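Local coordinates for KLLA0C04147p (PDB 5H2D), which binds ergosterol through the OSBP-related domain (ORD) that makes up this part of the longer protein, and probably transfers sterols, at residues R75-E81 / S112-R116; S95-L99 / T233-C237; F129-R133 / F333-L337. All coordinates share one frame; numbering follows the deposited sequence.

Contact 1 of 3, residues R75-E81 / S112-R116; sequences RVAEDLE and STVKR. With ERG (ergosterol), chain B.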
ATOM      1  N   ARG A  75      -0.413   6.177  -0.207  1.00  8.76           N
ATOM      2  CA  ARG A  75      -1.162   5.259   0.647  1.00  9.30           C
ATOM      3  C   ARG A  75      -0.850   3.814   0.301  1.00  9.22           C
ATOM      4  O   ARG A  75      -0.785   2.958   1.191  1.00  9.38           O
ATOM      5  CB  ARG A  75      -2.668   5.505   0.521  1.00 10.11           C
ATOM      6  CG  ARG A  75      -3.120   6.854   1.036  1.00 10.16           C
ATOM      7  CD  ARG A  75      -2.669   7.128   2.473  1.00 10.93           C
ATOM      8  NE  ARG A  75      -3.316   6.240   3.440  1.00 12.27           N
ATOM      9  CZ  ARG A  75      -4.464   6.511   4.062  1.00  9.96           C
ATOM     10  NH1 ARG A  75      -5.087   7.669   3.849  1.00 12.94           N
ATOM     11  NH2 ARG A  75      -4.965   5.625   4.910  1.00 11.65           N
ATOM     12  N   VAL A  76      -0.675   3.513  -0.988  1.00  9.09           N
ATOM     13  CA  VAL A  76      -0.319   2.150  -1.378  1.00  9.47           C
ATOM     14  C   VAL A  76       1.078   1.787  -0.888  1.00  9.54           C
ATOM     15  O   VAL A  76       1.330   0.634  -0.515  1.00 11.44           O
ATOM     16  CB  VAL A  76      -0.459   1.990  -2.901  1.00 12.51           C
ATOM     17  CG1 VAL A  76       0.097   0.655  -3.343  1.00 13.70           C
ATOM     18  CG2 VAL A  76      -1.940   2.121  -3.306  1.00 13.92           C
ATOM     19  N   ALA A  77       2.001   2.756  -0.839  1.00  9.69           N
ATOM     20  CA  ALA A  77       3.318   2.483  -0.272  1.00 10.53           C
ATOM     21  C   ALA A  77       3.261   2.146   1.213  1.00 10.35           C
ATOM     22  O   ALA A  77       4.196   1.522   1.731  1.00 11.17           O
ATOM     23  CB  ALA A  77       4.247   3.681  -0.496  1.00 11.49           C
ATOM     24  N   GLU A  78       2.195   2.543   1.921  1.00  9.88           N
ATOM     25  CA  GLU A  78       2.073   2.157   3.319  1.00  9.29           C
ATOM     26  C   GLU A  78       1.880   0.652   3.500  1.00 11.82           C
ATOM     27  O   GLU A  78       1.941   0.175   4.639  1.00 11.81           O
ATOM     28  CB  GLU A  78       0.934   2.953   3.979  1.00 10.73           C
ATOM     29  CG  GLU A  78       1.254   4.459   4.040  1.00 10.64           C
ATOM     30  CD  GLU A  78       0.221   5.299   4.793  1.00 12.22           C
ATOM     31  OE1 GLU A  78      -0.088   4.995   5.970  1.00 14.21           O
ATOM     32  OE2 GLU A  78      -0.261   6.299   4.216  1.00 13.81           O
ATOM     33  N   ASP A  79       1.667  -0.103   2.413  1.00 10.53           N
ATOM     34  CA  ASP A  79       1.755  -1.563   2.480  1.00 10.68           C
ATOM     35  C   ASP A  79       3.078  -2.003   3.082  1.00 10.90           C
ATOM     36  O   ASP A  79       3.172  -3.092   3.669  1.00 12.84           O
ATOM     37  CB  ASP A  79       1.675  -2.212   1.091  1.00 10.68           C
ATOM     38  CG  ASP A  79       0.300  -2.195   0.467  1.00 11.60           C
ATOM     39  OD1 ASP A  79      -0.716  -1.929   1.155  1.00 12.87           O
ATOM     40  OD2 ASP A  79       0.265  -2.462  -0.763  1.00 13.08           O
ATOM     41  N   LEU A  80       4.108  -1.181   2.932  1.00  9.67           N
ATOM     42  CA  LEU A  80       5.472  -1.572   3.272  1.00 13.78           C
ATOM     43  C   LEU A  80       5.877  -1.216   4.692  1.00 11.88           C
ATOM     44  O   LEU A  80       7.037  -1.453   5.058  1.00 12.50           O
ATOM     45  CB  LEU A  80       6.446  -0.912   2.290  1.00 12.05           C
ATOM     46  CG  LEU A  80       6.172  -1.259   0.829  1.00 11.59           C
ATOM     47  CD1 LEU A  80       7.212  -0.608  -0.062  1.00 14.54           C
ATOM     48  CD2 LEU A  80       6.150  -2.782   0.644  1.00 14.20           C
ATOM     49  N   GLU A  81       4.972  -0.654   5.505  1.00 10.54           N
ATOM     50  CA  GLU A  81       5.382  -0.146   6.811  1.00 10.06           C
ATOM     51  C   GLU A  81       6.061  -1.230   7.643  1.00 12.18           C
ATOM     52  O   GLU A  81       7.051  -0.961   8.333  1.00 13.53           O
ATOM     53  CB  GLU A  81       4.182   0.424   7.573  1.00 11.81           C
ATOM     54  CG  GLU A  81       4.566   0.977   8.932  1.00 11.29           C
ATOM     55  CD  GLU A  81       3.419   1.717   9.628  1.00 14.48           C
ATOM     56  OE1 GLU A  81       2.336   1.879   9.024  1.00 13.84           O
ATOM     57  OE2 GLU A  81       3.593   2.135  10.790  1.00 14.39           O
ATOM     58  N   SER A 112      -2.641   1.597  10.096  1.00 11.40           N
ATOM     59  CA  SER A 112      -2.401   2.974   9.682  1.00 12.03           C
ATOM     60  C   SER A 112      -3.633   3.649   9.098  1.00 10.77           C
ATOM     61  O   SER A 112      -3.607   4.868   8.927  1.00 11.45           O
ATOM     62  CB  SER A 112      -1.271   3.026   8.650  1.00 12.54           C
ATOM     63  OG  SER A 112      -1.619   2.280   7.499  1.00 11.87           O
ATOM     64  N   THR A 113      -4.702   2.904   8.804  1.00 10.15           N
ATOM     65  CA  THR A 113      -5.903   3.524   8.234  1.00 10.47           C
ATOM     66  C   THR A 113      -6.800   4.152   9.298  1.00 10.12           C
ATOM     67  O   THR A 113      -7.627   5.015   8.970  1.00 12.97           O
ATOM     68  CB  THR A 113      -6.716   2.508   7.410  1.00 11.33           C
ATOM     69  OG1 THR A 113      -7.284   1.491   8.251  1.00 11.46           O
ATOM     70  CG2 THR A 113      -5.851   1.846   6.346  1.00 12.66           C
ATOM     71  N   VAL A 114      -6.638   3.767  10.560  1.00 11.14           N
ATOM     72  CA  VAL A 114      -7.484   4.308  11.616  1.00 11.58           C
ATOM     73  C   VAL A 114      -7.223   5.801  11.787  1.00 13.56           C
ATOM     74  O   VAL A 114      -6.092   6.282  11.637  1.00 13.62           O
ATOM     75  CB  VAL A 114      -7.231   3.537  12.922  1.00 15.40           C
ATOM     76  CG1 VAL A 114      -8.089   4.092  14.038  1.00 19.05           C
ATOM     77  CG2 VAL A 114      -7.534   2.067  12.705  1.00 15.89           C
ATOM     78  N   LYS A 115      -8.282   6.543  12.111  1.00 14.30           N
ATOM     79  CA  LYS A 115      -8.241   7.971  12.436  1.00 12.68           C
ATOM     80  C   LYS A 115      -7.875   8.856  11.253  1.00 13.33           C
ATOM     81  O   LYS A 115      -7.566  10.035  11.448  1.00 14.87           O
ATOM     82  CB  LYS A 115      -7.275   8.267  13.593  1.00 18.03           C
ATOM     83  CG  LYS A 115      -7.755   7.700  14.928  1.00 26.87           C
ATOM     84  CD  LYS A 115      -6.996   8.326  16.088  1.00 30.02           C
ATOM     85  CE  LYS A 115      -5.559   7.830  16.158  1.00 32.21           C
ATOM     86  NZ  LYS A 115      -5.411   6.506  16.848  1.00 33.67           N
ATOM     87  N   ARG A 116      -7.904   8.337  10.031  1.00 12.03           N
ATOM     88  CA  ARG A 116      -7.676   9.149   8.836  1.00 10.88           C
ATOM     89  C   ARG A 116      -8.906   9.056   7.936  1.00 11.81           C
ATOM     90  O   ARG A 116      -8.901   8.418   6.885  1.00 11.53           O
ATOM     91  CB  ARG A 116      -6.383   8.703   8.128  1.00 10.34           C
ATOM     92  CG  ARG A 116      -5.139   9.056   8.940  1.00  9.69           C
ATOM     93  CD  ARG A 116      -4.002   8.117   8.590  1.00 11.26           C
ATOM     94  NE  ARG A 116      -3.418   8.482   7.307  1.00 11.30           N
ATOM     95  CZ  ARG A 116      -2.402   7.836   6.755  1.00 10.84           C
ATOM     96  NH1 ARG A 116      -1.869   6.773   7.374  1.00 11.53           N
ATOM     97  NH2 ARG A 116      -1.918   8.253   5.589  1.00 10.26           N
TER
HETATM   98  C1  ERG B1301      -6.336   0.734   2.248  1.00  9.20           C
HETATM   99  C2  ERG B1301      -4.997   0.015   2.098  1.00  9.76           C
HETATM  100  C3  ERG B1301      -4.744  -0.161   0.624  1.00 10.84           C
HETATM  101  C4  ERG B1301      -4.694   1.199  -0.074  1.00 11.30           C
HETATM  102  C5  ERG B1301      -5.848   2.004   0.210  1.00 10.61           C
HETATM  103  C6  ERG B1301      -6.306   2.884  -0.760  1.00 10.14           C
HETATM  104  C7  ERG B1301      -7.384   3.758  -0.546  1.00 11.51           C
HETATM  105  C8  ERG B1301      -8.047   3.788   0.685  1.00  9.91           C
HETATM  106  C9  ERG B1301      -7.755   2.757   1.625  1.00 10.00           C
HETATM  107  C10 ERG B1301      -6.356   2.092   1.533  1.00 10.36           C
HETATM  108  C11 ERG B1301      -8.146   3.113   3.122  1.00 11.85           C
HETATM  109  C12 ERG B1301      -9.455   3.901   3.232  1.00 11.14           C
HETATM  110  C13 ERG B1301      -9.348   5.140   2.319  1.00 10.89           C
HETATM  111  C14 ERG B1301      -9.247   4.575   0.883  1.00  9.71           C
HETATM  112  C15 ERG B1301      -9.417   5.825   0.045  1.00 11.42           C
HETATM  113  C16 ERG B1301     -10.477   6.660   0.818  1.00 10.00           C
HETATM  114  C17 ERG B1301     -10.662   5.914   2.168  1.00 10.55           C
HETATM  115  C18 ERG B1301      -8.182   6.076   2.709  1.00 10.93           C
HETATM  116  C19 ERG B1301      -5.352   3.055   2.225  1.00 10.28           C
HETATM  117  C20 ERG B1301     -11.044   6.935   3.264  1.00 11.72           C
HETATM  118  C21 ERG B1301     -11.175   6.339   4.660  1.00 13.03           C
HETATM  119  C22 ERG B1301     -12.389   7.513   2.844  1.00 12.25           C
HETATM  120  C23 ERG B1301     -12.507   8.951   2.449  1.00 13.49           C
HETATM  121  C24 ERG B1301     -13.861   9.499   1.999  1.00 12.13           C
HETATM  122  C25 ERG B1301     -14.052  10.890   2.618  1.00 13.74           C
HETATM  123  C26 ERG B1301     -14.051  10.744   4.144  1.00 15.98           C
HETATM  124  C27 ERG B1301     -15.388  11.535   2.214  1.00 16.98           C
HETATM  125  C28 ERG B1301     -13.823   9.564   0.485  1.00 11.57           C
HETATM  126  O1  ERG B1301      -3.485  -0.894   0.403  1.00 12.53           O
HETATM  127  O   HOH W   1      -7.541   5.894   6.295  1.00 12.41           O
HETATM  128  O   HOH W   2      -2.698   3.861   5.010  1.00 13.35           O
HETATM  129  O   HOH W   3      -7.271   8.955   4.670  1.00 16.62           O
HETATM  130  O   HOH W   4       0.740   0.779   7.082  1.00 12.53           O
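Arg-116 meets Glu-78 end-on: NH1 donates to OE1 and NH2 to OE2, each bond 2.9 Å long. Both oxygens use their syn lone pairs, and the carboxylate and guanidinium planes lie within 9° of each other. Over one face of Arg-116 lies the guanidinium of Arg-75, its centre 3.6 Å away and its plane turned by 20°. Two bends in the Arg-75 chain, the first at chi2 (-54°), swing the group into this stack. Carboxylates that bind both groups probably offset the like charges: Glu-78 OE2 is 3.2 Å from Arg-75 NE, and Glu-68 makes salt bridges to both arginines. Arg-116 NH1 also reaches the Ser-112 carbonyl O at 3.0 Å, from above the carbonyl plane.

Around this tight centre the link is made largely through water. One water accepts from Ser-112 OG and donates to Glu-78 O and Glu-81 OE1; the other carboxylate oxygen of Glu-81 is bound by Asn-321. Three more waters line the edge of the Arg-75 guanidinium, one of them linking NH1 to Arg-116 O. Arg-75 NH1 also lies 3.7 Å from sterol C18, while Asp-79 OD1 sits 3.1 Å from hydroxyl O1, which Lys-205 hydrogen-bonds. A salt-bridge network backed by ordered water thus forms part of the wall of the ergosterol pocket in this ORD domain.

Contact 2 of 3, residues S95-L99 / T233-C237; sequences STLRL and TGDYC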
ATOM      1  N   SER A  95       7.662 -23.905   4.516  1.00 23.20           N
ATOM      2  CA  SER A  95       6.904 -23.028   3.624  1.00 21.90           C
ATOM      3  C   SER A  95       5.614 -22.531   4.265  1.00 22.28           C
ATOM      4  O   SER A  95       5.175 -21.411   3.973  1.00 19.95           O
ATOM      5  CB  SER A  95       6.599 -23.733   2.301  1.00 22.96           C
ATOM      6  OG  SER A  95       5.751 -24.856   2.485  1.00 24.22           O
ATOM      7  N   THR A  96       4.988 -23.338   5.137  1.00 20.09           N
ATOM      8  CA  THR A  96       3.744 -22.897   5.767  1.00 19.62           C
ATOM      9  C   THR A  96       3.991 -21.787   6.779  1.00 19.29           C
ATOM     10  O   THR A  96       3.106 -20.951   7.000  1.00 19.55           O
ATOM     11  CB  THR A  96       3.019 -24.068   6.440  1.00 22.67           C
ATOM     12  OG1 THR A  96       3.763 -24.524   7.582  1.00 22.08           O
ATOM     13  CG2 THR A  96       2.829 -25.205   5.454  1.00 25.46           C
ATOM     14  N   LEU A  97       5.170 -21.770   7.407  1.00 19.75           N
ATOM     15  CA  LEU A  97       5.548 -20.681   8.301  1.00 19.98           C
ATOM     16  C   LEU A  97       5.931 -19.429   7.518  1.00 19.16           C
ATOM     17  O   LEU A  97       5.629 -18.311   7.954  1.00 17.96           O
ATOM     18  CB  LEU A  97       6.691 -21.127   9.221  1.00 20.29           C
ATOM     19  CG  LEU A  97       7.237 -20.137  10.258  1.00 23.08           C
ATOM     20  CD1 LEU A  97       6.146 -19.655  11.199  1.00 18.30           C
ATOM     21  CD2 LEU A  97       8.389 -20.748  11.057  1.00 23.11           C
ATOM     22  N   ARG A  98       6.564 -19.589   6.358  1.00 18.13           N
ATOM     23  CA  ARG A  98       6.706 -18.440   5.469  1.00 18.28           C
ATOM     24  C   ARG A  98       5.339 -17.848   5.146  1.00 19.67           C
ATOM     25  O   ARG A  98       5.157 -16.625   5.190  1.00 17.19           O
ATOM     26  CB  ARG A  98       7.441 -18.836   4.188  1.00 20.12           C
ATOM     27  CG  ARG A  98       8.832 -19.391   4.442  1.00 18.52           C
ATOM     28  CD  ARG A  98       9.754 -19.250   3.231  1.00 19.84           C
ATOM     29  NE  ARG A  98       9.382 -20.143   2.134  1.00 22.03           N
ATOM     30  CZ  ARG A  98       9.787 -21.408   2.041  1.00 24.06           C
ATOM     31  NH1 ARG A  98       9.405 -22.161   1.017  1.00 22.22           N
ATOM     32  NH2 ARG A  98      10.560 -21.919   2.990  1.00 26.53           N
ATOM     33  N   LEU A  99       4.361 -18.702   4.838  1.00 16.69           N
ATOM     34  CA  LEU A  99       3.027 -18.209   4.510  1.00 17.13           C
ATOM     35  C   LEU A  99       2.387 -17.496   5.698  1.00 16.33           C
ATOM     36  O   LEU A  99       1.711 -16.480   5.524  1.00 16.18           O
ATOM     37  CB  LEU A  99       2.141 -19.355   4.021  1.00 18.37           C
ATOM     38  CG  LEU A  99       0.711 -18.994   3.628  1.00 16.48           C
ATOM     39  CD1 LEU A  99       0.677 -17.754   2.711  1.00 16.90           C
ATOM     40  CD2 LEU A  99      -0.024 -20.154   2.971  1.00 20.65           C
ATOM     41  N   THR A 233       3.798 -24.300  -3.931  1.00 23.79           N
ATOM     42  CA  THR A 233       3.894 -25.422  -2.979  1.00 26.33           C
ATOM     43  C   THR A 233       2.753 -26.476  -2.850  1.00 33.51           C
ATOM     44  O   THR A 233       3.079 -27.652  -2.698  1.00 42.37           O
ATOM     45  CB  THR A 233       4.205 -24.896  -1.552  1.00 26.42           C
ATOM     46  OG1 THR A 233       3.301 -23.848  -1.183  1.00 24.21           O
ATOM     47  CG2 THR A 233       5.647 -24.396  -1.484  1.00 23.25           C
ATOM     48  N   GLY A 234       1.458 -26.152  -2.876  1.00 36.29           N
ATOM     49  CA  GLY A 234       0.881 -24.826  -2.844  1.00 24.31           C
ATOM     50  C   GLY A 234       0.001 -24.679  -1.596  1.00 24.20           C
ATOM     51  O   GLY A 234      -1.195 -25.007  -1.565  1.00 23.76           O
ATOM     52  N   ASP A 235       0.641 -24.207  -0.539  1.00 24.26           N
ATOM     53  CA  ASP A 235      -0.037 -23.836   0.691  1.00 19.35           C
ATOM     54  C   ASP A 235      -1.039 -22.704   0.438  1.00 21.71           C
ATOM     55  O   ASP A 235      -0.993 -22.011  -0.583  1.00 22.67           O
ATOM     56  CB  ASP A 235       1.004 -23.411   1.721  1.00 21.26           C
ATOM     57  CG  ASP A 235       2.160 -24.388   1.812  1.00 24.79           C
ATOM     58  OD1 ASP A 235       1.888 -25.596   1.957  1.00 26.20           O
ATOM     59  OD2 ASP A 235       3.335 -23.964   1.735  1.00 25.49           O
ATOM     60  N   TYR A 236      -1.966 -22.517   1.378  1.00 16.98           N
ATOM     61  CA  TYR A 236      -2.917 -21.419   1.244  1.00 19.93           C
ATOM     62  C   TYR A 236      -3.366 -20.961   2.624  1.00 20.62           C
ATOM     63  O   TYR A 236      -3.266 -21.692   3.611  1.00 20.56           O
ATOM     64  CB  TYR A 236      -4.131 -21.802   0.383  1.00 20.39           C
ATOM     65  CG  TYR A 236      -4.927 -22.985   0.909  1.00 21.08           C
ATOM     66  CD1 TYR A 236      -4.508 -24.288   0.664  1.00 23.91           C
ATOM     67  CD2 TYR A 236      -6.091 -22.798   1.641  1.00 23.65           C
ATOM     68  CE1 TYR A 236      -5.226 -25.378   1.141  1.00 24.04           C
ATOM     69  CE2 TYR A 236      -6.818 -23.882   2.118  1.00 24.89           C
ATOM     70  CZ  TYR A 236      -6.375 -25.165   1.867  1.00 26.43           C
ATOM     71  OH  TYR A 236      -7.093 -26.245   2.344  1.00 30.01           O
ATOM     72  N   CYS A 237      -3.863 -19.727   2.680  1.00 19.20           N
ATOM     73  CA  CYS A 237      -4.242 -19.116   3.946  1.00 17.20           C
ATOM     74  C   CYS A 237      -5.552 -18.370   3.765  1.00 16.60           C
ATOM     75  O   CYS A 237      -5.723 -17.650   2.780  1.00 18.11           O
ATOM     76  CB  CYS A 237      -3.138 -18.163   4.444  1.00 16.26           C
ATOM     77  SG  CYS A 237      -3.603 -17.149   5.866  1.00 18.02           S
TER
HETATM   78  O   HOH W   5       3.675 -21.308   1.450  1.00 21.81           O
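Ser-95 OG donates to Asp-235 OD2 over 2.7 Å, the hydrogen bond that joins the first turn of helix 95-108 to the 233-237 segment. The hydroxyl comes in on the syn side of the carboxylate, slightly out of its plane. Beside it the methyl of Thr-96 approaches the other oxygen, CG2 standing 3.6 Å from Asp-235 OD1, with the two side chains crossing at about a right angle. One turn further along the helix, Leu-99 supplies the apolar part. Its CG is anti to the backbone N (chi1 -180°), and CD2 lies against the strand backbone, 3.4 Å from Tyr-236 N. Leu-99 CD2 also touches Asp-235 CB at 3.6 Å, and Leu-99 CD2 is 4.0 Å from Cys-237 CB.

A water forms the next link, donating to Ser-95 O and, at 2.7 Å, to Asp-235 OD2. Asp-235 is further held by its own segment. Thr-233 OG1 accepts from Asp-235 N at 2.8 Å (N-H...O angle 163°), closing an ST turn, and gives a weak bond of 2.9 Å to Asp-235 OD2. The peptide between Thr-233 and Gly-234, within this turn, is cis. Two full bonds and a weak one thus converge on OD2. On the helix side, the Arg-98 guanidinium lies over Ser-95 CA and is tied down by Glu-199 and Phe-92 O, while Thr-96 OG1 is bonded to Asp-94 and Trp-267.

The turn leads straight into strand 236-241, which pairs antiparallel with strands 219-230 and 253-259. Leu-99 of the helix also touches Ile-228 of strand 219-230 and Tyr-201 of strand 199-203, while Cys-237 packs on Phe-269 of strand 265-272.

Contact 3 of 3, residues F129-R133 / F333-L337; sequences FEYSR and FAVTL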
ATOM      1  N   PHE A 129       5.582   7.831  -8.122  1.00  8.96           N
ATOM      2  CA  PHE A 129       6.123   8.007  -6.784  1.00  8.22           C
ATOM      3  C   PHE A 129       7.163   6.925  -6.539  1.00  8.87           C
ATOM      4  O   PHE A 129       6.896   5.740  -6.743  1.00  9.69           O
ATOM      5  CB  PHE A 129       5.020   7.977  -5.704  1.00  9.18           C
ATOM      6  CG  PHE A 129       5.564   8.020  -4.282  1.00  9.05           C
ATOM      7  CD1 PHE A 129       6.207   9.157  -3.809  1.00  9.29           C
ATOM      8  CD2 PHE A 129       5.442   6.926  -3.430  1.00  9.12           C
ATOM      9  CE1 PHE A 129       6.728   9.193  -2.527  1.00 10.29           C
ATOM     10  CE2 PHE A 129       5.955   6.968  -2.138  1.00 10.03           C
ATOM     11  CZ  PHE A 129       6.600   8.106  -1.693  1.00  9.45           C
ATOM     12  N   GLU A 130       8.356   7.343  -6.132  1.00 10.31           N
ATOM     13  CA  GLU A 130       9.417   6.417  -5.771  1.00 11.04           C
ATOM     14  C   GLU A 130       9.720   6.533  -4.288  1.00  9.58           C
ATOM     15  O   GLU A 130       9.526   7.592  -3.680  1.00  9.85           O
ATOM     16  CB  GLU A 130      10.690   6.702  -6.563  1.00 12.09           C
ATOM     17  CG  GLU A 130      11.214   8.109  -6.341  1.00 11.06           C
ATOM     18  CD  GLU A 130      12.689   8.240  -6.725  1.00 11.02           C
ATOM     19  OE1 GLU A 130      13.532   8.164  -5.805  1.00 13.41           O
ATOM     20  OE2 GLU A 130      12.974   8.388  -7.942  1.00 13.55           O
ATOM     21  N   TYR A 131      10.190   5.435  -3.704  1.00  9.93           N
ATOM     22  CA  TYR A 131      10.577   5.438  -2.293  1.00  9.03           C
ATOM     23  C   TYR A 131      11.522   4.268  -2.066  1.00 12.78           C
ATOM     24  O   TYR A 131      11.122   3.106  -2.204  1.00 11.93           O
ATOM     25  CB  TYR A 131       9.342   5.342  -1.398  1.00 10.60           C
ATOM     26  CG  TYR A 131       9.555   5.379   0.100  1.00 10.03           C
ATOM     27  CD1 TYR A 131       9.710   6.592   0.765  1.00 12.05           C
ATOM     28  CD2 TYR A 131       9.524   4.210   0.855  1.00 11.22           C
ATOM     29  CE1 TYR A 131       9.867   6.637   2.145  1.00 12.25           C
ATOM     30  CE2 TYR A 131       9.672   4.243   2.241  1.00 10.48           C
ATOM     31  CZ  TYR A 131       9.842   5.455   2.873  1.00 12.10           C
ATOM     32  OH  TYR A 131       9.978   5.488   4.235  1.00 11.90           O
ATOM     33  N   SER A 132      12.774   4.568  -1.731  1.00 11.33           N
ATOM     34  CA  SER A 132      13.740   3.527  -1.420  1.00 12.50           C
ATOM     35  C   SER A 132      14.184   3.666   0.025  1.00 10.32           C
ATOM     36  O   SER A 132      14.205   4.766   0.588  1.00 12.82           O
ATOM     37  CB  SER A 132      14.949   3.599  -2.353  1.00 11.32           C
ATOM     38  OG  SER A 132      14.557   3.382  -3.696  1.00 14.42           O
ATOM     39  N   ARG A 133      14.527   2.529   0.634  1.00 12.90           N
ATOM     40  CA  ARG A 133      14.966   2.503   2.025  1.00 14.91           C
ATOM     41  C   ARG A 133      16.316   1.805   2.065  1.00 18.25           C
ATOM     42  O   ARG A 133      16.388   0.570   2.119  1.00 17.77           O
ATOM     43  CB  ARG A 133      13.934   1.817   2.913  1.00 15.73           C
ATOM     44  CG  ARG A 133      12.697   2.685   3.191  1.00 13.90           C
ATOM     45  CD  ARG A 133      12.999   3.858   4.104  1.00 14.64           C
ATOM     46  NE  ARG A 133      13.343   3.385   5.441  1.00 15.24           N
ATOM     47  CZ  ARG A 133      12.497   3.302   6.459  1.00 15.91           C
ATOM     48  NH1 ARG A 133      11.231   3.686   6.323  1.00 13.89           N
ATOM     49  NH2 ARG A 133      12.917   2.833   7.628  1.00 19.58           N
ATOM     50  N   PHE A 333       5.486   6.543   9.658  1.00 12.28           N
ATOM     51  CA  PHE A 333       5.897   6.065   8.345  1.00 11.62           C
ATOM     52  C   PHE A 333       5.330   6.956   7.249  1.00 10.27           C
ATOM     53  O   PHE A 333       6.040   7.314   6.303  1.00 11.29           O
ATOM     54  CB  PHE A 333       5.453   4.617   8.141  1.00 10.96           C
ATOM     55  CG  PHE A 333       5.949   4.007   6.860  1.00 11.64           C
ATOM     56  CD1 PHE A 333       7.259   3.551   6.746  1.00 13.10           C
ATOM     57  CD2 PHE A 333       5.098   3.855   5.769  1.00 12.64           C
ATOM     58  CE1 PHE A 333       7.708   2.984   5.573  1.00 12.17           C
ATOM     59  CE2 PHE A 333       5.552   3.293   4.595  1.00 13.81           C
ATOM     60  CZ  PHE A 333       6.850   2.843   4.497  1.00 12.85           C
ATOM     61  N   ALA A 334       4.054   7.333   7.365  1.00 11.03           N
ATOM     62  CA  ALA A 334       3.459   8.164   6.327  1.00  9.27           C
ATOM     63  C   ALA A 334       4.144   9.518   6.237  1.00 10.43           C
ATOM     64  O   ALA A 334       4.268  10.073   5.146  1.00 10.63           O
ATOM     65  CB  ALA A 334       1.955   8.336   6.568  1.00 10.16           C
ATOM     66  N   VAL A 335       4.604  10.058   7.371  1.00  9.42           N
ATOM     67  CA  VAL A 335       5.327  11.326   7.356  1.00 11.63           C
ATOM     68  C   VAL A 335       6.579  11.249   6.491  1.00 12.69           C
ATOM     69  O   VAL A 335       6.995  12.259   5.895  1.00 11.06           O
ATOM     70  CB  VAL A 335       5.646  11.753   8.804  1.00 11.54           C
ATOM     71  CG1 VAL A 335       6.688  12.887   8.821  1.00 13.29           C
ATOM     72  CG2 VAL A 335       4.380  12.237   9.493  1.00 12.68           C
ATOM     73  N   THR A 336       7.183  10.058   6.359  1.00 11.70           N
ATOM     74  CA  THR A 336       8.407   9.969   5.560  1.00 11.68           C
ATOM     75  C   THR A 336       8.156  10.037   4.055  1.00 10.90           C
ATOM     76  O   THR A 336       9.101  10.287   3.296  1.00 11.33           O
ATOM     77  CB  THR A 336       9.190   8.677   5.849  1.00 11.58           C
ATOM     78  OG1 THR A 336       8.525   7.542   5.261  1.00 11.95           O
ATOM     79  CG2 THR A 336       9.396   8.466   7.346  1.00 12.36           C
ATOM     80  N   LEU A 337       6.917   9.830   3.599  1.00  9.58           N
ATOM     81  CA  LEU A 337       6.705   9.486   2.199  1.00 10.66           C
ATOM     82  C   LEU A 337       6.747  10.704   1.286  1.00  9.57           C
ATOM     83  O   LEU A 337       7.374  10.662   0.221  1.00 12.05           O
ATOM     84  CB  LEU A 337       5.365   8.768   2.039  1.00 10.04           C
ATOM     85  CG  LEU A 337       5.307   7.388   2.691  1.00 11.58           C
ATOM     86  CD1 LEU A 337       3.892   6.814   2.629  1.00 12.34           C
ATOM     87  CD2 LEU A 337       6.291   6.431   2.049  1.00 12.69           C
TER
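Tyr-131 and Leu-337 bring their CA atoms to 7.2 Å where strand 129-133 passes the short, weakly bonded helix 333-337, the two axes 10.9 Å apart at closest and their directions 121° apart. Tyr-131 extends from the strand with its ring carbon CG anti to the backbone N (chi1 -178°), which carries the phenol across to the helix. Leu-337 CD2 sits over the middle of one ring face, 3.6 Å from the centroid and close to the normal, a CH-pi contact. The Phe-333 ring meets Tyr-131 at a slant, centroids 5.7 Å apart and planes at 76°, and turns an edge to Arg-133 NH1. Two residues before Tyr-131, Phe-129 presents its own edge to the carbonyl of Leu-337, CE1 lying 3.2 Å from the O, while its CZ touches Leu-337 CB.

Through the buried layer runs a chain of hydrogen bonds with one direction. Arg-133 NH1 donates to Tyr-131 OH at 3.0 Å, Tyr-131 OH to Thr-336 OG1 at 2.7 Å, and Thr-336 OG1 to Phe-333 O, in the carbonyl plane. Phe-333 O accepts a second hydrogen bond, from Thr-336 N.

The contact fastens helix 332-337 to strand 128-133; Phe-129 also packs on helix 72-77, and the Leu-337 side chain is about 10 Å from the ergosterol. Each hydroxyl both accepts and donates, so both are satisfied inside an otherwise aromatic and aliphatic interface. The chain probably fixes their rotation, and Arg-133, though paired with Asp-135, may polarise the phenol toward donation.

How the contacts relate
Contacts 1 and 3 are buried neighbours, their centres 11 Å apart. Helix 332-337 joins them: Phe-333, Ala-334 and Leu-337 pack on Ala-77, Glu-78 and Glu-81, so that the helix is shared by the sterol wall and by strand 128-133. Contact 2 lies about 25 Å from contact 1 and 30 Å from contact 3, centre to centre, and is only partly buried. Charge and water dominate beside the ligand in contact 1; contact 3 replaces them with aromatic packing and a relay of hydroxyls; contact 2 combines a buried carboxylate with one leucine. Contacts 2 and 3 both attach helices to the extensive antiparallel strand system, at distant places.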